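Local coordinates for cupin type-2 domain-containing protein (Klebsiella pneumoniae subsp. pneumoniae MGH 78578, PDB 3H8U) that is of unknown function but has the double-stranded beta-helix fold of the cupins and probably binds a metal ion, at residues 15-20 against 108-113; 30-35 against 40-45; 81-84 against 88-91. All coordinates share one frame; numbering follows the deposited sequence. Where two conformers were deposited one is given.

Contacts 1 and 2 lie side by side, with centres about 6 Å apart: strands 40-46 and 107-114 are neighbours in one antiparallel sheet, Ser-111 bonding to Val-42 through the backbone, and the turn 17-20 packs on both strands, Val-17 touching Val-43 as well as Ile-108 and Val-110. Contact 3 lies farther off, its centre about 16 Å from that of contact 1 and 18 Å from that of contact 2, where the far edge of this sheet faces the opposite sheet of the barrel. The dimer brings them together, since Val-17, Val-33 and Val-43 all pack on Ile-88 of the second subunit.

Contact 1. Residues 15-20 against 108-113; sequences FSVDEY and IFVSVV
Val-17 carries this contact, dividing its two methyl groups between Ile-108 and Val-110. The two strand residues stand two positions apart, so the alternation of a beta strand puts them on the same face, and a branched side chain opposite can reach both. CG1 of Val-17, anti to the backbone N (chi1 165°), meets CG2 of Ile-108 at 3.9 Å. CG2 of Val-17, on the other branch, meets CG2 of Val-110 more closely, at 3.6 Å. Both encounters are methyl against methyl. Val-17 and Ile-108 run antiparallel alongside one another, whereas Val-110 runs at a slant across Val-17 and offers the branch beside its backbone N.

The backbones themselves stay apart, the CA atoms of Val-17 and Val-110 being 7.9 Å from each other, and the space between is bridged by side chains alone. Compact, beta-branched residues suit this place: they fit a strand, and their methyls sit close to the main chain without needing a polar partner. Between them Phe-109 points to the other side of the sheet, where its ring stacks with those of Trp-44 and Trp-64.

Val-17 is presented by a short turn, in which the N of Tyr-20 bonds to the O of Val-17 at 2.9 Å. The same Val-17 also packs on Val-43 of the adjoining strand and on Ile-88 of the second subunit, and Val-110 touches Thr-65 of that subunit. Phe-15 and Ser-16, just ahead of the turn, pair with an antiparallel strand of the second subunit. The arrangement is thus that of a dimeric cupin in which an N-terminal segment lies over the outer face of one sheet of the double-stranded beta-helix and extends a sheet of its partner.

Contact 2. Residues 30-35 against 40-45; sequences RSVVLE and VVVVWH
Ser-31 and Val-43 form a hydrogen-bonded antiparallel pair: the N of Val-43 gives a nearly straight bond (167°) to the O of Ser-31 at 2.9 Å, while the return bond from Ser-31 N is weak. Farther along, the O of Val-41 accepts two N-H groups, from Val-33 N at 2.8 Å and from Leu-34 N at 3.3 Å, and the N of Val-41 bonds back to Leu-34 O. Two residues facing one make a classic beta bulge. It shifts the register by one residue within the hairpin of strands 31-35 and 40-46, at the edge, within the chain, of a cupin sheet, and turns a corner in the edge strand at Val-33.

Side-chain contacts divide between the two faces. CG2 of Val-33 meets CG2 of Val-43 at 3.7 Å, and both valines also pack on Tyr-20 and on Ile-88 of the second subunit. Ser-31, small enough for this same buried face, has its OG satisfied by the O of Tyr-20.

The face bearing Val-42 is crossed by Arg-30. The CA of Arg-30 lies over the six-membered ring of Trp-44, 3.9 Å from the centroid, in a CH-pi contact. CG is anti to the backbone N (chi1 -178°), and the extended chain carries the guanidinium across Val-42 at about a right angle, with Val-42 CG2 over one face, 4.0 Å from Arg-30 NE.

Contact 3. Residues 81-84 against 88-91; sequences THLK and IAIA
Strands 80-84 and 87-91 belong to different sheets, and at Leu-83 and Ala-89 they approach to 7.7 Å between CA atoms, too far apart for backbone pairing, so that side chains alone fill the interval. Both residues point their side chains toward the other strand. Leu-83 sets the fork of its isopropyl group against the single methyl of Ala-89: CD2 lies 4.0 Å and CD1 4.1 Å from Ala-89 CB. Its chi1 of -95° is well away from a staggered value, which is consistent with both methyls lying near Ala-89 CB. The sizes are complementary, a long branched residue reaching inward from one wall and a minimal one on the other, and the small alanine lets the leucine fork approach the strand.

Leu-83 also rests on Val-66 and Tyr-73, and Ala-89 touches Tyr-73 as well, so the pair is part of the apolar interior of the barrel. Ile-88 and Ile-90 point the other way and pack on Val-110 and Leu-34 of the second subunit. Strand 80-84 bonds to strand 70-74 of its own sheet, while 87-91 lies between strand 61-68 and a strand of the second subunit, which continues its sheet.

Contact 1. Residues 15-20 against 108-113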
loop_
_atom_site.group_PDB
_atom_site.type_symbol
_atom_site.label_atom_id
_atom_site.label_comp_id
_atom_site.label_asym_id
_atom_site.label_seq_id
_atom_site.Cartn_x
_atom_site.Cartn_y
_atom_site.Cartn_z
ATOM N N PHE A 15 -6.145 -9.082 3.845
ATOM C CA PHE A 15 -7.357 -8.592 3.244
ATOM C C PHE A 15 -7.173 -8.645 1.726
ATOM O O PHE A 15 -6.224 -8.084 1.169
ATOM C CB PHE A 15 -7.635 -7.150 3.670
ATOM C CG PHE A 15 -7.660 -6.946 5.148
ATOM C CD1 PHE A 15 -6.487 -6.793 5.862
ATOM C CD2 PHE A 15 -8.855 -6.904 5.842
ATOM C CE1 PHE A 15 -6.497 -6.601 7.282
ATOM C CE2 PHE A 15 -8.873 -6.717 7.270
ATOM C CZ PHE A 15 -7.696 -6.571 7.966
ATOM N N SER A 16 -8.090 -9.317 1.069
ATOM C CA SER A 16 -8.029 -9.426 -0.373
ATOM C C SER A 16 -8.702 -8.220 -1.012
ATOM O O SER A 16 -9.866 -7.943 -0.797
ATOM C CB SER A 16 -8.642 -10.736 -0.832
ATOM O OG SER A 16 -7.785 -11.792 -0.427
ATOM N N VAL A 17 -7.928 -7.481 -1.799
ATOM C CA VAL A 17 -8.477 -6.310 -2.490
ATOM C C VAL A 17 -9.800 -6.622 -3.207
ATOM O O VAL A 17 -10.761 -5.851 -3.089
ATOM C CB VAL A 17 -7.430 -5.669 -3.464
ATOM C CG1 VAL A 17 -8.078 -4.697 -4.436
ATOM C CG2 VAL A 17 -6.372 -4.937 -2.696
ATOM N N ASP A 18 -9.866 -7.732 -3.940
ATOM C CA ASP A 18 -11.090 -8.093 -4.649
ATOM C C ASP A 18 -12.364 -8.183 -3.776
ATOM O O ASP A 18 -13.473 -7.938 -4.260
ATOM C CB ASP A 18 -10.901 -9.350 -5.530
ATOM C CG ASP A 18 -10.675 -10.662 -4.746
ATOM O OD1 ASP A 18 -10.608 -10.684 -3.495
ATOM O OD2 ASP A 18 -10.524 -11.717 -5.420
ATOM N N GLU A 19 -12.192 -8.542 -2.505
ATOM C CA GLU A 19 -13.315 -8.623 -1.577
ATOM C C GLU A 19 -13.812 -7.270 -1.125
ATOM O O GLU A 19 -14.940 -7.195 -0.694
ATOM C CB GLU A 19 -12.966 -9.455 -0.357
ATOM C CG GLU A 19 -12.821 -10.889 -0.720
ATOM C CD GLU A 19 -12.690 -11.798 0.473
ATOM O OE1 GLU A 19 -12.666 -11.294 1.616
ATOM O OE2 GLU A 19 -12.695 -13.024 0.219
ATOM N N TYR A 20 -13.003 -6.228 -1.292
ATOM C CA TYR A 20 -13.322 -4.854 -0.877
ATOM C C TYR A 20 -13.624 -3.909 -2.053
ATOM O O TYR A 20 -14.037 -2.767 -1.862
ATOM C CB TYR A 20 -12.168 -4.303 -0.033
ATOM C CG TYR A 20 -12.161 -4.893 1.361
ATOM C CD1 TYR A 20 -11.608 -6.163 1.592
ATOM C CD2 TYR A 20 -12.745 -4.233 2.420
ATOM C CE1 TYR A 20 -11.643 -6.743 2.838
ATOM C CE2 TYR A 20 -12.775 -4.817 3.688
ATOM C CZ TYR A 20 -12.217 -6.067 3.872
ATOM O OH TYR A 20 -12.196 -6.633 5.105
ATOM N N ILE A 108 -7.882 0.369 -10.116
ATOM C CA ILE A 108 -8.040 -0.061 -8.738
ATOM C C ILE A 108 -6.742 0.183 -7.980
ATOM O O ILE A 108 -5.658 -0.225 -8.418
ATOM C CB ILE A 108 -8.468 -1.568 -8.672
ATOM C CG1 ILE A 108 -9.794 -1.794 -9.389
ATOM C CG2 ILE A 108 -8.578 -2.046 -7.222
ATOM C CD1 ILE A 108 -10.179 -3.237 -9.572
ATOM N N PHE A 109 -6.863 0.828 -6.827
ATOM C CA PHE A 109 -5.703 1.107 -5.997
ATOM C C PHE A 109 -6.034 1.036 -4.523
ATOM O O PHE A 109 -7.189 1.104 -4.124
ATOM C CB PHE A 109 -5.047 2.457 -6.343
ATOM C CG PHE A 109 -5.889 3.640 -6.063
ATOM C CD1 PHE A 109 -6.856 4.048 -6.981
ATOM C CD2 PHE A 109 -5.722 4.371 -4.907
ATOM C CE1 PHE A 109 -7.630 5.160 -6.749
ATOM C CE2 PHE A 109 -6.514 5.490 -4.652
ATOM C CZ PHE A 109 -7.453 5.897 -5.597
ATOM N N VAL A 110 -4.971 0.853 -3.758
ATOM C CA VAL A 110 -5.026 0.810 -2.325
ATOM C C VAL A 110 -4.425 2.126 -1.866
ATOM O O VAL A 110 -3.264 2.424 -2.150
ATOM C CB VAL A 110 -4.219 -0.361 -1.770
ATOM C CG1 VAL A 110 -4.143 -0.269 -0.194
ATOM C CG2 VAL A 110 -4.820 -1.682 -2.239
ATOM N N SER A 111 -5.227 2.875 -1.122
ATOM C CA SER A 111 -4.812 4.106 -0.473
ATOM C C SER A 111 -4.508 3.901 1.019
ATOM O O SER A 111 -5.356 3.367 1.756
ATOM C CB SER A 111 -5.930 5.143 -0.594
ATOM O OG SER A 111 -5.741 6.207 0.315
ATOM N N VAL A 112 -3.326 4.364 1.441
ATOM C CA VAL A 112 -2.964 4.397 2.847
ATOM C C VAL A 112 -2.756 5.863 3.238
ATOM O O VAL A 112 -1.777 6.472 2.820
ATOM C CB VAL A 112 -1.702 3.566 3.147
ATOM C CG1 VAL A 112 -1.386 3.581 4.693
ATOM C CG2 VAL A 112 -1.861 2.134 2.615
ATOM N N VAL A 113 -3.693 6.393 4.029
ATOM C CA VAL A 113 -3.596 7.753 4.567
ATOM C C VAL A 113 -3.044 7.694 5.977
ATOM O O VAL A 113 -3.541 6.910 6.795
ATOM C CB VAL A 113 -4.971 8.434 4.564
ATOM C CG1 VAL A 113 -4.945 9.765 5.309
ATOM C CG2 VAL A 113 -5.420 8.652 3.105
#

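Contact 2. Residues 30-35 against 40-45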
loop_
_atom_site.group_PDB
_atom_site.type_symbol
_atom_site.label_atom_id
_atom_site.label_comp_id
_atom_site.label_asym_id
_atom_site.label_seq_id
_atom_site.Cartn_x
_atom_site.Cartn_y
_atom_site.Cartn_z
ATOM N N ARG A 30 -15.805 4.844 -1.189
ATOM C CA ARG A 30 -14.673 4.717 -0.295
ATOM C C ARG A 30 -14.807 3.406 0.491
ATOM O O ARG A 30 -15.477 3.362 1.551
ATOM C CB ARG A 30 -14.641 5.924 0.638
ATOM C CG ARG A 30 -13.480 5.952 1.598
ATOM C CD ARG A 30 -13.546 7.186 2.456
ATOM N NE ARG A 30 -12.438 7.282 3.420
ATOM C CZ ARG A 30 -12.524 6.997 4.716
ATOM N NH1 ARG A 30 -13.669 6.599 5.249
ATOM N NH2 ARG A 30 -11.466 7.130 5.497
ATOM N N SER A 31 -14.192 2.346 -0.005
ATOM C CA SER A 31 -14.370 1.046 0.619
ATOM C C SER A 31 -13.258 0.836 1.665
ATOM O O SER A 31 -12.121 0.507 1.338
ATOM C CB SER A 31 -14.416 -0.092 -0.429
ATOM O OG SER A 31 -14.610 -1.381 0.194
ATOM N N VAL A 32 -13.593 1.012 2.943
ATOM C CA VAL A 32 -12.593 0.929 4.000
ATOM C C VAL A 32 -12.200 -0.489 4.356
ATOM O O VAL A 32 -13.048 -1.330 4.688
ATOM C CB VAL A 32 -13.091 1.638 5.277
ATOM C CG1 VAL A 32 -12.071 1.508 6.398
ATOM C CG2 VAL A 32 -13.373 3.112 4.984
ATOM N N VAL A 33 -10.901 -0.741 4.356
ATOM C CA VAL A 33 -10.380 -2.045 4.733
ATOM C C VAL A 33 -10.140 -2.035 6.237
ATOM O O VAL A 33 -10.633 -2.897 6.961
ATOM C CB VAL A 33 -9.081 -2.357 3.993
ATOM C CG1 VAL A 33 -8.430 -3.674 4.523
ATOM C CG2 VAL A 33 -9.358 -2.420 2.501
ATOM N N LEU A 34 -9.416 -1.026 6.707
ATOM C CA LEU A 34 -9.126 -0.921 8.128
ATOM C C LEU A 34 -8.754 0.509 8.497
ATOM O O LEU A 34 -7.919 1.136 7.825
ATOM C CB LEU A 34 -7.973 -1.859 8.487
ATOM C CG LEU A 34 -7.767 -2.096 10.001
ATOM C CD1 LEU A 34 -8.842 -3.025 10.506
ATOM C CD2 LEU A 34 -6.371 -2.605 10.345
ATOM N N GLU A 35 -9.349 0.974 9.604
ATOM C CA GLU A 35 -9.066 2.290 10.146
ATOM C C GLU A 35 -8.477 2.130 11.532
ATOM O O GLU A 35 -9.021 1.445 12.368
ATOM C CB GLU A 35 -10.335 3.129 10.221
ATOM C CG GLU A 35 -10.069 4.590 10.579
ATOM C CD GLU A 35 -11.232 5.511 10.248
ATOM O OE1 GLU A 35 -12.000 5.198 9.313
ATOM O OE2 GLU A 35 -11.354 6.571 10.907
ATOM N N VAL A 40 -5.459 4.858 7.714
ATOM C CA VAL A 40 -6.715 4.384 7.152
ATOM C C VAL A 40 -6.386 3.773 5.780
ATOM O O VAL A 40 -5.729 4.411 4.953
ATOM C CB VAL A 40 -7.742 5.532 7.050
ATOM C CG1 VAL A 40 -8.981 5.091 6.288
ATOM C CG2 VAL A 40 -8.142 6.033 8.438
ATOM N N VAL A 41 -6.809 2.535 5.565
ATOM C CA VAL A 41 -6.497 1.785 4.367
ATOM C C VAL A 41 -7.825 1.599 3.642
ATOM O O VAL A 41 -8.810 1.077 4.246
ATOM C CB VAL A 41 -5.874 0.399 4.720
ATOM C CG1 VAL A 41 -5.627 -0.440 3.452
ATOM C CG2 VAL A 41 -4.581 0.564 5.517
ATOM N N VAL A 42 -7.861 2.049 2.375
ATOM C CA VAL A 42 -9.073 2.094 1.548
ATOM C C VAL A 42 -8.768 1.471 0.168
ATOM O O VAL A 42 -7.676 1.632 -0.370
ATOM C CB VAL A 42 -9.571 3.572 1.356
ATOM C CG1 VAL A 42 -10.727 3.670 0.369
ATOM C CG2 VAL A 42 -9.957 4.162 2.709
ATOM N N VAL A 43 -9.724 0.727 -0.351
ATOM C CA VAL A 43 -9.672 0.216 -1.724
ATOM C C VAL A 43 -10.606 1.091 -2.566
ATOM O O VAL A 43 -11.818 1.189 -2.284
ATOM C CB VAL A 43 -10.079 -1.265 -1.788
ATOM C CG1 VAL A 43 -10.369 -1.677 -3.230
ATOM C CG2 VAL A 43 -8.979 -2.126 -1.186
ATOM N N TRP A 44 -10.024 1.729 -3.580
ATOM C CA TRP A 44 -10.736 2.530 -4.520
ATOM C C TRP A 44 -10.835 1.838 -5.892
ATOM O O TRP A 44 -9.900 1.185 -6.328
ATOM C CB TRP A 44 -10.029 3.864 -4.709
ATOM C CG TRP A 44 -10.122 4.771 -3.548
ATOM C CD1 TRP A 44 -9.155 4.986 -2.613
ATOM C CD2 TRP A 44 -11.230 5.589 -3.185
ATOM N NE1 TRP A 44 -9.584 5.900 -1.699
ATOM C CE2 TRP A 44 -10.856 6.296 -2.019
ATOM C CE3 TRP A 44 -12.487 5.807 -3.727
ATOM C CZ2 TRP A 44 -11.704 7.209 -1.394
ATOM C CZ3 TRP A 44 -13.348 6.717 -3.097
ATOM C CH2 TRP A 44 -12.946 7.406 -1.952
ATOM N N HIS A 45 -11.974 2.042 -6.539
ATOM C CA HIS A 45 -12.255 1.506 -7.875
ATOM C C HIS A 45 -12.894 2.614 -8.707
ATOM O O HIS A 45 -13.836 3.252 -8.274
ATOM C CB HIS A 45 -13.199 0.296 -7.761
ATOM C CG HIS A 45 -13.685 -0.244 -9.080
ATOM N ND1 HIS A 45 -14.567 0.430 -9.904
ATOM C CD2 HIS A 45 -13.417 -1.418 -9.700
ATOM C CE1 HIS A 45 -14.819 -0.312 -10.969
ATOM N NE2 HIS A 45 -14.097 -1.414 -10.891
#

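Contact 3. Residues 81-84 against 88-91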
loop_
_atom_site.group_PDB
_atom_site.type_symbol
_atom_site.label_atom_id
_atom_site.label_comp_id
_atom_site.label_asym_id
_atom_site.label_seq_id
_atom_site.Cartn_x
_atom_site.Cartn_y
_atom_site.Cartn_z
ATOM N N THR A 81 -0.136 13.724 -14.411
ATOM C CA THR A 81 0.849 12.716 -14.714
ATOM C C THR A 81 0.142 11.360 -14.902
ATOM O O THR A 81 -1.022 11.207 -14.570
ATOM C CB THR A 81 1.896 12.636 -13.621
ATOM O OG1 THR A 81 1.246 12.553 -12.364
ATOM C CG2 THR A 81 2.789 13.844 -13.638
ATOM N N HIS A 82 0.852 10.392 -15.458
ATOM C CA HIS A 82 0.229 9.145 -15.850
ATOM C C HIS A 82 0.576 8.020 -14.875
ATOM O O HIS A 82 1.741 7.773 -14.594
ATOM C CB HIS A 82 0.660 8.760 -17.257
ATOM C CG HIS A 82 0.054 7.480 -17.730
ATOM N ND1 HIS A 82 -1.286 7.201 -17.590
ATOM C CD2 HIS A 82 0.607 6.390 -18.322
ATOM C CE1 HIS A 82 -1.533 5.991 -18.052
ATOM N NE2 HIS A 82 -0.406 5.483 -18.518
ATOM N N LEU A 83 -0.451 7.352 -14.388
ATOM C CA LEU A 83 -0.347 6.220 -13.434
ATOM C C LEU A 83 -0.674 4.913 -14.132
ATOM O O LEU A 83 -1.628 4.841 -14.912
ATOM C CB LEU A 83 -1.349 6.388 -12.305
ATOM C CG LEU A 83 -0.939 7.041 -11.004
ATOM C CD1 LEU A 83 -2.117 6.977 -10.043
ATOM C CD2 LEU A 83 0.276 6.341 -10.401
ATOM N N LYS A 84 0.096 3.872 -13.848
ATOM C CA LYS A 84 -0.275 2.533 -14.288
ATOM C C LYS A 84 -0.137 1.497 -13.177
ATOM O O LYS A 84 0.481 1.754 -12.144
ATOM C CB LYS A 84 0.518 2.114 -15.502
ATOM C CG LYS A 84 2.007 2.067 -15.336
ATOM C CD LYS A 84 2.681 1.732 -16.688
ATOM N N ILE A 88 3.254 3.616 -7.633
ATOM C CA ILE A 88 2.923 4.214 -6.354
ATOM C C ILE A 88 2.709 5.720 -6.614
ATOM O O ILE A 88 3.514 6.345 -7.292
ATOM C CB ILE A 88 4.100 4.027 -5.352
ATOM C CG1 ILE A 88 4.398 2.542 -5.181
ATOM C CG2 ILE A 88 3.836 4.736 -4.035
ATOM C CD1 ILE A 88 5.732 2.224 -4.556
ATOM N N ALA A 89 1.645 6.310 -6.068
ATOM C CA ALA A 89 1.455 7.769 -6.118
ATOM C C ALA A 89 1.429 8.307 -4.689
ATOM O O ALA A 89 0.830 7.677 -3.809
ATOM C CB ALA A 89 0.162 8.141 -6.843
ATOM N N ILE A 90 2.179 9.382 -4.430
ATOM C CA ILE A 90 2.241 9.908 -3.069
ATOM C C ILE A 90 1.828 11.361 -3.076
ATOM O O ILE A 90 2.412 12.194 -3.826
ATOM C CB ILE A 90 3.630 9.708 -2.402
ATOM C CG1 ILE A 90 3.965 8.219 -2.239
ATOM C CG2 ILE A 90 3.687 10.453 -1.006
ATOM C CD1 ILE A 90 5.465 7.954 -1.936
ATOM N N ALA A 91 0.871 11.699 -2.208
ATOM C CA ALA A 91 0.596 13.101 -1.874
ATOM C C ALA A 91 1.096 13.316 -0.457
ATOM O O ALA A 91 0.606 12.656 0.486
ATOM C CB ALA A 91 -0.889 13.410 -1.964
#